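Local coordinates for protein 28 kDa product (Pseudomonas syringae pv. phaseolicola, PDB 1UKF) that acts as a papain-like cysteine protease of the C58 family, an autocleaved avirulence product that interacts with plant PBS1 and can elicit the hypersensitive response, at residues L26-S29 with S30-D33; S36-D39 with H40-Y43; Q48-G51 with S52-H55; D70-P73 with F74-A77. One frame throughout, in Å; residues are numbered along the deposited sequence.

Contact 1. Residues L26-S29 with S30-D33; sequences LVMS and SDGD
Asp-31 N reaches back to Met-28 O at 3.1 Å, a nearly straight bond with an N-H...O angle of 162° that closes a type I beta turn. The donor sits well above the carbonyl plane of Met-28, 63° out of it, so the approach is over the carbonyl rather than on a lone pair. The side chain of Asp-31 turns back over the same turn. With CG anti to its own carbonyl carbon (chi1 -59°), OD2 lies 3.0 Å from Met-28 CB and 3.3 Å from Met-28 CA, a tight meeting of carboxylate oxygen and aliphatic carbon. The rest of Met-28 folds away from this oxygen, bent at both outer torsions, and rests on Arg-37 and His-40 of helix 34-41. Several backbone oxygens of the turn serve cationic groups from other parts of the fold: Ser-29 O accepts from Lys-144 NZ and Asp-31 O from Arg-37 NH1. Just beyond, Asp-33 occupies the N-cap of helix 34-41, its OD1 accepting from Ser-36 N. One backbone bond thus closes the turn that leaves helix 18-27, and the carbonyls Ser-29 O and Asp-31 O probably offer a favourable electrostatic setting for the two positive charges.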
loop_
_atom_site.group_PDB
_atom_site.type_symbol
_atom_site.label_atom_id
_atom_site.label_comp_id
_atom_site.label_asym_id
_atom_site.label_seq_id
_atom_site.Cartn_x
_atom_site.Cartn_y
_atom_site.Cartn_z
ATOM N N LEU A 26 0.242 -6.324 -5.742
ATOM C CA LEU A 26 -1.110 -6.842 -5.572
ATOM C C LEU A 26 -1.432 -7.883 -6.636
ATOM O O LEU A 26 -2.034 -8.918 -6.338
ATOM C CB LEU A 26 -2.142 -5.710 -5.640
ATOM C CG LEU A 26 -2.319 -4.852 -4.383
ATOM C CD1 LEU A 26 -3.274 -3.699 -4.670
ATOM C CD2 LEU A 26 -2.858 -5.714 -3.246
ATOM N N VAL A 27 -1.023 -7.614 -7.872
ATOM C CA VAL A 27 -1.280 -8.536 -8.971
ATOM C C VAL A 27 -0.631 -9.899 -8.757
ATOM O O VAL A 27 -1.244 -10.929 -9.037
ATOM C CB VAL A 27 -0.794 -7.948 -10.315
ATOM C CG1 VAL A 27 -0.908 -8.997 -11.421
ATOM C CG2 VAL A 27 -1.625 -6.723 -10.669
ATOM N N MET A 28 0.598 -9.922 -8.251
ATOM C CA MET A 28 1.261 -11.204 -8.037
ATOM C C MET A 28 1.604 -11.512 -6.581
ATOM O O MET A 28 2.577 -12.207 -6.293
ATOM C CB MET A 28 2.512 -11.303 -8.921
ATOM C CG MET A 28 3.301 -10.013 -9.086
ATOM S SD MET A 28 4.047 -9.421 -7.565
ATOM C CE MET A 28 5.435 -10.550 -7.418
ATOM N N SER A 29 0.767 -11.031 -5.666
ATOM C CA SER A 29 0.980 -11.239 -4.238
ATOM C C SER A 29 0.909 -12.701 -3.805
ATOM O O SER A 29 1.433 -13.062 -2.754
ATOM C CB SER A 29 -0.035 -10.419 -3.433
ATOM O OG SER A 29 -1.363 -10.731 -3.817
ATOM N N SER A 30 0.277 -13.543 -4.616
ATOM C CA SER A 30 0.147 -14.957 -4.276
ATOM C C SER A 30 1.152 -15.847 -4.996
ATOM O O SER A 30 1.152 -17.065 -4.805
ATOM C CB SER A 30 -1.265 -15.446 -4.601
ATOM O OG SER A 30 -1.484 -15.445 -6.001
ATOM N N ASP A 31 2.008 -15.249 -5.817
ATOM C CA ASP A 31 2.994 -16.023 -6.565
ATOM C C ASP A 31 4.316 -16.181 -5.825
ATOM O O ASP A 31 4.817 -15.235 -5.220
ATOM C CB ASP A 31 3.234 -15.378 -7.930
ATOM C CG ASP A 31 1.965 -15.279 -8.754
ATOM O OD1 ASP A 31 1.252 -16.299 -8.868
ATOM O OD2 ASP A 31 1.679 -14.188 -9.289
ATOM N N GLY A 32 4.871 -17.390 -5.883
ATOM C CA GLY A 32 6.133 -17.679 -5.222
ATOM C C GLY A 32 6.081 -17.393 -3.734
ATOM O O GLY A 32 5.065 -17.634 -3.085
ATOM N N ASP A 33 7.187 -16.901 -3.186
ATOM C CA ASP A 33 7.237 -16.553 -1.773
ATOM C C ASP A 33 7.640 -15.087 -1.651
ATOM O O ASP A 33 7.896 -14.423 -2.655
ATOM C CB ASP A 33 8.219 -17.451 -1.008
ATOM C CG ASP A 33 9.565 -17.570 -1.690
ATOM O OD1 ASP A 33 10.116 -16.541 -2.126
ATOM O OD2 ASP A 33 10.084 -18.704 -1.780
#

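Contact 2. Residues S36-D39 with H40-Y43; sequences SRMD and HLDY
Met-38 and Leu-41, one helical turn apart, cross obliquely at their ends, where Met-38 CE touches Leu-41 CD1 at 3.7 Å. The methionine is bent at chi2 and chi3, which brings its methyl across to the leucine branch. Leu-41 CG also lies 3.4 Å from Arg-37 O, the oxygen that accepts from Leu-41 N at 3.2 Å. His-40 leaves this apolar pair: CG is anti to the backbone N (chi1 172°), carrying the ring off along the helix flank so that its NE2 meets Glu-24 OE2, while His-40 CB stays 3.3 Å from Arg-37 O. In the papain-like fold of this protease the greasy side of helix 34-41 faces Trp-25, on the helix that carries the catalytic Cys-18, and Phe-146, the residue before the catalytic Asp-147. Arg-37 points elsewhere, its NH2 forming a salt bridge with Glu-152. Asp-39 and Asp-42 make up a third, acidic side. Their oxygens Asp-39 OD1 and Asp-42 OD2 stand 5.1 Å apart, and Arg-10 NH1 forms a salt bridge to each, which would offset the mutual repulsion. Here the helix runs out: Asp-42 N makes two weak bonds, to Met-38 O and Asp-39 O, and Asp-42 OD1 takes the next backbone N-H, that of Tyr-43, at 2.9 Å.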
loop_
_atom_site.group_PDB
_atom_site.type_symbol
_atom_site.label_atom_id
_atom_site.label_comp_id
_atom_site.label_asym_id
_atom_site.label_seq_id
_atom_site.Cartn_x
_atom_site.Cartn_y
_atom_site.Cartn_z
ATOM N N SER A 36 10.962 -14.158 -3.456
ATOM C CA SER A 36 10.882 -14.120 -4.909
ATOM C C SER A 36 10.053 -12.928 -5.377
ATOM O O SER A 36 10.303 -12.384 -6.450
ATOM C CB SER A 36 10.311 -15.434 -5.466
ATOM O OG SER A 36 8.970 -15.644 -5.070
ATOM N N ARG A 37 9.076 -12.510 -4.573
ATOM C CA ARG A 37 8.258 -11.359 -4.947
ATOM C C ARG A 37 9.103 -10.093 -4.882
ATOM O O ARG A 37 8.984 -9.214 -5.736
ATOM C CB ARG A 37 7.032 -11.238 -4.034
ATOM C CG ARG A 37 5.980 -12.313 -4.301
ATOM C CD ARG A 37 4.655 -12.006 -3.620
ATOM N NE ARG A 37 4.654 -12.277 -2.185
ATOM C CZ ARG A 37 4.531 -13.488 -1.649
ATOM N NH1 ARG A 37 4.407 -14.554 -2.428
ATOM N NH2 ARG A 37 4.499 -13.631 -0.331
ATOM N N MET A 38 9.968 -10.001 -3.878
ATOM C CA MET A 38 10.825 -8.830 -3.776
ATOM C C MET A 38 11.885 -8.863 -4.881
ATOM O O MET A 38 12.271 -7.817 -5.404
ATOM C CB MET A 38 11.473 -8.753 -2.391
ATOM C CG MET A 38 10.462 -8.520 -1.265
ATOM S SD MET A 38 9.393 -7.057 -1.484
ATOM C CE MET A 38 7.905 -7.810 -2.162
ATOM N N ASP A 39 12.350 -10.058 -5.248
ATOM C CA ASP A 39 13.341 -10.179 -6.321
ATOM C C ASP A 39 12.709 -9.674 -7.618
ATOM O O ASP A 39 13.362 -9.026 -8.436
ATOM C CB ASP A 39 13.782 -11.636 -6.510
ATOM C CG ASP A 39 14.714 -12.121 -5.415
ATOM O OD1 ASP A 39 15.212 -11.290 -4.631
ATOM O OD2 ASP A 39 14.959 -13.345 -5.347
ATOM N N HIS A 40 11.426 -9.974 -7.795
ATOM C CA HIS A 40 10.681 -9.549 -8.977
ATOM C C HIS A 40 10.588 -8.023 -9.076
ATOM O O HIS A 40 10.751 -7.442 -10.155
ATOM C CB HIS A 40 9.270 -10.152 -8.920
ATOM C CG HIS A 40 8.341 -9.649 -9.984
ATOM N ND1 HIS A 40 8.514 -9.930 -11.323
ATOM C CD2 HIS A 40 7.212 -8.905 -9.899
ATOM C CE1 HIS A 40 7.532 -9.381 -12.016
ATOM N NE2 HIS A 40 6.729 -8.754 -11.176
ATOM N N LEU A 41 10.342 -7.383 -7.937
ATOM C CA LEU A 41 10.185 -5.936 -7.866
ATOM C C LEU A 41 11.491 -5.166 -7.720
ATOM O O LEU A 41 11.498 -3.938 -7.850
ATOM C CB LEU A 41 9.260 -5.587 -6.699
ATOM C CG LEU A 41 7.847 -6.166 -6.783
ATOM C CD1 LEU A 41 7.175 -6.114 -5.419
ATOM C CD2 LEU A 41 7.044 -5.396 -7.814
ATOM N N ASP A 42 12.584 -5.876 -7.446
ATOM C CA ASP A 42 13.886 -5.236 -7.276
ATOM C C ASP A 42 14.321 -4.554 -8.578
ATOM O O ASP A 42 13.774 -4.825 -9.647
ATOM C CB ASP A 42 14.937 -6.256 -6.823
ATOM C CG ASP A 42 15.949 -5.665 -5.847
ATOM O OD1 ASP A 42 16.144 -4.428 -5.846
ATOM O OD2 ASP A 42 16.560 -6.442 -5.081
ATOM N N TYR A 43 15.324 -3.689 -8.481
ATOM C CA TYR A 43 15.784 -2.902 -9.617
ATOM C C TYR A 43 16.177 -3.623 -10.898
ATOM O O TYR A 43 15.999 -3.078 -11.985
ATOM C CB TYR A 43 16.908 -1.975 -9.159
ATOM C CG TYR A 43 16.491 -1.155 -7.958
ATOM C CD1 TYR A 43 16.970 -1.454 -6.685
ATOM C CD2 TYR A 43 15.547 -0.136 -8.083
ATOM C CE1 TYR A 43 16.517 -0.767 -5.564
ATOM C CE2 TYR A 43 15.086 0.555 -6.971
ATOM C CZ TYR A 43 15.572 0.233 -5.717
ATOM O OH TYR A 43 15.095 0.898 -4.611
#

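Contact 3. Residues Q48-G51 with S52-H55; sequences QSRG and SERH
Arg-50 has CG anti to its backbone N (chi1 -164°) and then bends at chi2 (70°), which swings its guanidinium forward along the helix to Arg-54, a side chain extended from CG to NE. The two flat groups lie face on face, centres 3.8 Å apart and planes 18° from parallel. Arg-54 NH2 sits over the middle of the Arg-50 guanidinium, whereas Arg-50 CZ falls toward the rim of its partner, so the stack is offset. Like charges come as near as 3.6 Å between Arg-50 NH2 and Arg-54 NH1. The nearby acids probably ease this pairing: Arg-54 NE forms a salt bridge with Glu-24 OE1, and the Arg-50 side chain touches that of Glu-24 too. Glu-53 adds a more distant negative charge, crossing Arg-50 at about a right angle with Glu-53 OE1 4.3 Å from Arg-50 NH1 and well out of the guanidinium plane, with no N-H aimed at it. The aliphatic part of Arg-54 joins in, its CG 3.5 Å from Arg-50 NH1. In the backbone, Arg-54 N bonds to Arg-50 O at 2.9 Å. One residue on, His-55 N donates to Gly-51 O, and the His-55 ring turns away to accept from Gly-20 N through ND1. This is an i,i+4 arginine stack on the long helix 46-67, packed beside the Cys-18-bearing helix of a papain-like protease.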
loop_
_atom_site.group_PDB
_atom_site.type_symbol
_atom_site.label_atom_id
_atom_site.label_comp_id
_atom_site.label_asym_id
_atom_site.label_seq_id
_atom_site.Cartn_x
_atom_site.Cartn_y
_atom_site.Cartn_z
ATOM N N GLN A 48 10.136 -4.209 -11.509
ATOM C CA GLN A 48 10.497 -2.804 -11.367
ATOM C C GLN A 48 9.998 -2.060 -12.606
ATOM O O GLN A 48 9.414 -0.981 -12.496
ATOM C CB GLN A 48 12.018 -2.652 -11.212
ATOM C CG GLN A 48 12.520 -1.212 -11.133
ATOM C CD GLN A 48 12.266 -0.506 -9.801
ATOM O OE1 GLN A 48 12.383 0.716 -9.720
ATOM N NE2 GLN A 48 11.947 -1.264 -8.758
ATOM N N SER A 49 10.207 -2.640 -13.787
ATOM C CA SER A 49 9.745 -2.011 -15.022
ATOM C C SER A 49 8.224 -2.024 -15.119
ATOM O O SER A 49 7.619 -1.033 -15.527
ATOM C CB SER A 49 10.337 -2.709 -16.249
ATOM O OG SER A 49 11.656 -2.263 -16.503
ATOM N N ARG A 50 7.603 -3.142 -14.754
ATOM C CA ARG A 50 6.149 -3.234 -14.808
ATOM C C ARG A 50 5.560 -2.242 -13.806
ATOM O O ARG A 50 4.576 -1.557 -14.098
ATOM C CB ARG A 50 5.680 -4.653 -14.475
ATOM C CG ARG A 50 4.242 -4.935 -14.878
ATOM C CD ARG A 50 4.101 -5.002 -16.393
ATOM N NE ARG A 50 2.705 -5.064 -16.819
ATOM C CZ ARG A 50 1.852 -4.048 -16.742
ATOM N NH1 ARG A 50 2.247 -2.879 -16.253
ATOM N NH2 ARG A 50 0.600 -4.199 -17.152
ATOM N N GLY A 51 6.168 -2.168 -12.626
ATOM C CA GLY A 51 5.699 -1.247 -11.608
ATOM C C GLY A 51 5.816 0.183 -12.095
ATOM O O GLY A 51 4.944 1.010 -11.837
ATOM N N SER A 52 6.897 0.482 -12.807
ATOM C CA SER A 52 7.098 1.823 -13.338
ATOM C C SER A 52 6.004 2.145 -14.354
ATOM O O SER A 52 5.465 3.253 -14.368
ATOM C CB SER A 52 8.477 1.934 -13.995
ATOM O OG SER A 52 8.688 3.235 -14.511
ATOM N N GLU A 53 5.673 1.170 -15.195
ATOM C CA GLU A 53 4.628 1.346 -16.199
ATOM C C GLU A 53 3.291 1.604 -15.512
ATOM O O GLU A 53 2.520 2.465 -15.936
ATOM C CB GLU A 53 4.512 0.103 -17.082
ATOM C CG GLU A 53 5.723 -0.184 -17.947
ATOM C CD GLU A 53 5.506 -1.387 -18.843
ATOM O OE1 GLU A 53 4.534 -1.370 -19.629
ATOM O OE2 GLU A 53 6.299 -2.349 -18.759
ATOM N N ARG A 54 3.004 0.849 -14.456
ATOM C CA ARG A 54 1.759 1.048 -13.731
ATOM C C ARG A 54 1.767 2.418 -13.069
ATOM O O ARG A 54 0.735 3.086 -13.004
ATOM C CB ARG A 54 1.562 -0.033 -12.666
ATOM C CG ARG A 54 1.390 -1.440 -13.220
ATOM C CD ARG A 54 0.991 -2.414 -12.117
ATOM N NE ARG A 54 1.065 -3.810 -12.545
ATOM C CZ ARG A 54 0.199 -4.402 -13.364
ATOM N NH1 ARG A 54 -0.832 -3.728 -13.854
ATOM N NH2 ARG A 54 0.373 -5.675 -13.699
ATOM N N HIS A 55 2.925 2.850 -12.580
ATOM C CA HIS A 55 2.987 4.151 -11.941
ATOM C C HIS A 55 2.708 5.250 -12.965
ATOM O O HIS A 55 2.203 6.320 -12.618
ATOM C CB HIS A 55 4.343 4.382 -11.278
ATOM C CG HIS A 55 4.296 5.416 -10.201
ATOM N ND1 HIS A 55 3.664 5.196 -8.996
ATOM C CD2 HIS A 55 4.716 6.702 -10.180
ATOM C CE1 HIS A 55 3.693 6.306 -8.280
ATOM N NE2 HIS A 55 4.325 7.236 -8.976
#

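Contact 4. Residues D70-P73 with F74-A77; sequences DEAP and FFTA
Thr-76 OG1 stands between two acceptors from the preceding loop, 2.7 Å from Asp-70 OD2 and 3.1 Å from Ala-72 O, with a single proton to offer them. The N-cap residue of the helix is Ala-72, which has no polar side chain, and Asp-70, two positions earlier, ties the loop to the first turn through its side chain. Asp-70 extends with CG anti to its backbone N (chi1 -171°) and divides its carboxylate: OD1 takes Ala-72 N in an Asx turn, and OD2 meets the threonine hydroxyl coming from the opposite direction. Thr-76 keeps OG1 beside its own backbone N (chi1 -64°), so hydroxyl and amide both face Ala-72 O; the Thr-76 N to Ala-72 O bond, 3.0 Å long, runs nearly along the carbonyl axis. Pro-73 opens the helix, where a proline costs no backbone hydrogen bond, and its O receives Ala-77 N at 2.9 Å. Apolar contacts flank these polar bonds: Ala-72 CB rests 3.9 Å from Phe-75 CB, and Pro-73 CG lies 4.0 Å from Phe-74 CD1. Asp-70 and Pro-73 pack on Ala-65 near the end of helix 46-67, while Phe-75 meets Phe-184 of strand 178-187 edge-to-face and touches Pro-93 and Thr-95 of strand 88-97.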
loop_
_atom_site.group_PDB
_atom_site.type_symbol
_atom_site.label_atom_id
_atom_site.label_comp_id
_atom_site.label_asym_id
_atom_site.label_seq_id
_atom_site.Cartn_x
_atom_site.Cartn_y
_atom_site.Cartn_z
ATOM N N ASP A 70 -10.477 18.042 -10.637
ATOM C CA ASP A 70 -11.168 16.954 -9.956
ATOM C C ASP A 70 -11.251 17.269 -8.465
ATOM O O ASP A 70 -10.309 17.810 -7.887
ATOM C CB ASP A 70 -10.396 15.649 -10.168
ATOM C CG ASP A 70 -11.154 14.427 -9.683
ATOM O OD1 ASP A 70 -11.684 14.458 -8.553
ATOM O OD2 ASP A 70 -11.209 13.429 -10.430
ATOM N N GLU A 71 -12.379 16.930 -7.846
ATOM C CA GLU A 71 -12.576 17.177 -6.421
ATOM C C GLU A 71 -11.677 16.271 -5.581
ATOM O O GLU A 71 -11.239 16.649 -4.494
ATOM C CB GLU A 71 -14.037 16.951 -6.049
ATOM N N ALA A 72 -11.407 15.074 -6.095
ATOM C CA ALA A 72 -10.560 14.107 -5.408
ATOM C C ALA A 72 -9.586 13.485 -6.408
ATOM O O ALA A 72 -9.690 12.303 -6.738
ATOM C CB ALA A 72 -11.420 13.022 -4.764
ATOM N N PRO A 73 -8.605 14.270 -6.882
ATOM C CA PRO A 73 -7.615 13.797 -7.854
ATOM C C PRO A 73 -6.792 12.572 -7.478
ATOM O O PRO A 73 -6.519 11.731 -8.331
ATOM C CB PRO A 73 -6.747 15.032 -8.099
ATOM C CG PRO A 73 -6.845 15.785 -6.806
ATOM C CD PRO A 73 -8.312 15.657 -6.474
ATOM N N PHE A 74 -6.391 12.469 -6.217
ATOM C CA PHE A 74 -5.599 11.328 -5.782
ATOM C C PHE A 74 -6.443 10.061 -5.688
ATOM O O PHE A 74 -5.958 8.973 -5.982
ATOM C CB PHE A 74 -4.894 11.639 -4.460
ATOM C CG PHE A 74 -3.930 12.789 -4.558
ATOM C CD1 PHE A 74 -4.306 14.069 -4.164
ATOM C CD2 PHE A 74 -2.666 12.605 -5.105
ATOM C CE1 PHE A 74 -3.441 15.147 -4.313
ATOM C CE2 PHE A 74 -1.791 13.679 -5.260
ATOM C CZ PHE A 74 -2.180 14.953 -4.864
ATOM N N PHE A 75 -7.705 10.201 -5.290
ATOM C CA PHE A 75 -8.591 9.044 -5.230
ATOM C C PHE A 75 -8.801 8.570 -6.663
ATOM O O PHE A 75 -8.848 7.375 -6.933
ATOM C CB PHE A 75 -9.948 9.413 -4.616
ATOM C CG PHE A 75 -9.949 9.469 -3.111
ATOM C CD1 PHE A 75 -11.149 9.580 -2.418
ATOM C CD2 PHE A 75 -8.759 9.420 -2.385
ATOM C CE1 PHE A 75 -11.169 9.642 -1.027
ATOM C CE2 PHE A 75 -8.770 9.482 -0.992
ATOM C CZ PHE A 75 -9.979 9.593 -0.314
ATOM N N THR A 76 -8.926 9.520 -7.584
ATOM C CA THR A 76 -9.128 9.195 -8.988
ATOM C C THR A 76 -7.914 8.470 -9.566
ATOM O O THR A 76 -8.056 7.467 -10.266
ATOM C CB THR A 76 -9.408 10.476 -9.801
ATOM O OG1 THR A 76 -10.641 11.053 -9.355
ATOM C CG2 THR A 76 -9.500 10.166 -11.290
ATOM N N ALA A 77 -6.720 8.971 -9.263
ATOM C CA ALA A 77 -5.485 8.367 -9.757
ATOM C C ALA A 77 -5.276 6.958 -9.198
ATOM O O ALA A 77 -4.911 6.041 -9.933
ATOM C CB ALA A 77 -4.297 9.258 -9.407
#

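Followed from the N terminus, the four contacts come strictly in series, none nested in or crossing another. Contact 1 closes the turn leaving helix 18-27, and contact 2 runs along helix 34-41 and over its end; Arg-37 joins them by reaching from the second into the carbonyls of the first. Contact 3 lies early in helix 46-67, tied to contact 2 where Gln-48 NE2 meets Leu-41 O and to contact 1 where Val-27 CG2 packs on Arg-54 NH2. Contact 4 closes the loop entering helix 73-84 and touches none of the others, its nearest atoms about 7 Å from those of contact 3. Contacts 1, 2 and 4 also touch sheet strands, while contact 3 packs against helices 18-27 and 73-84.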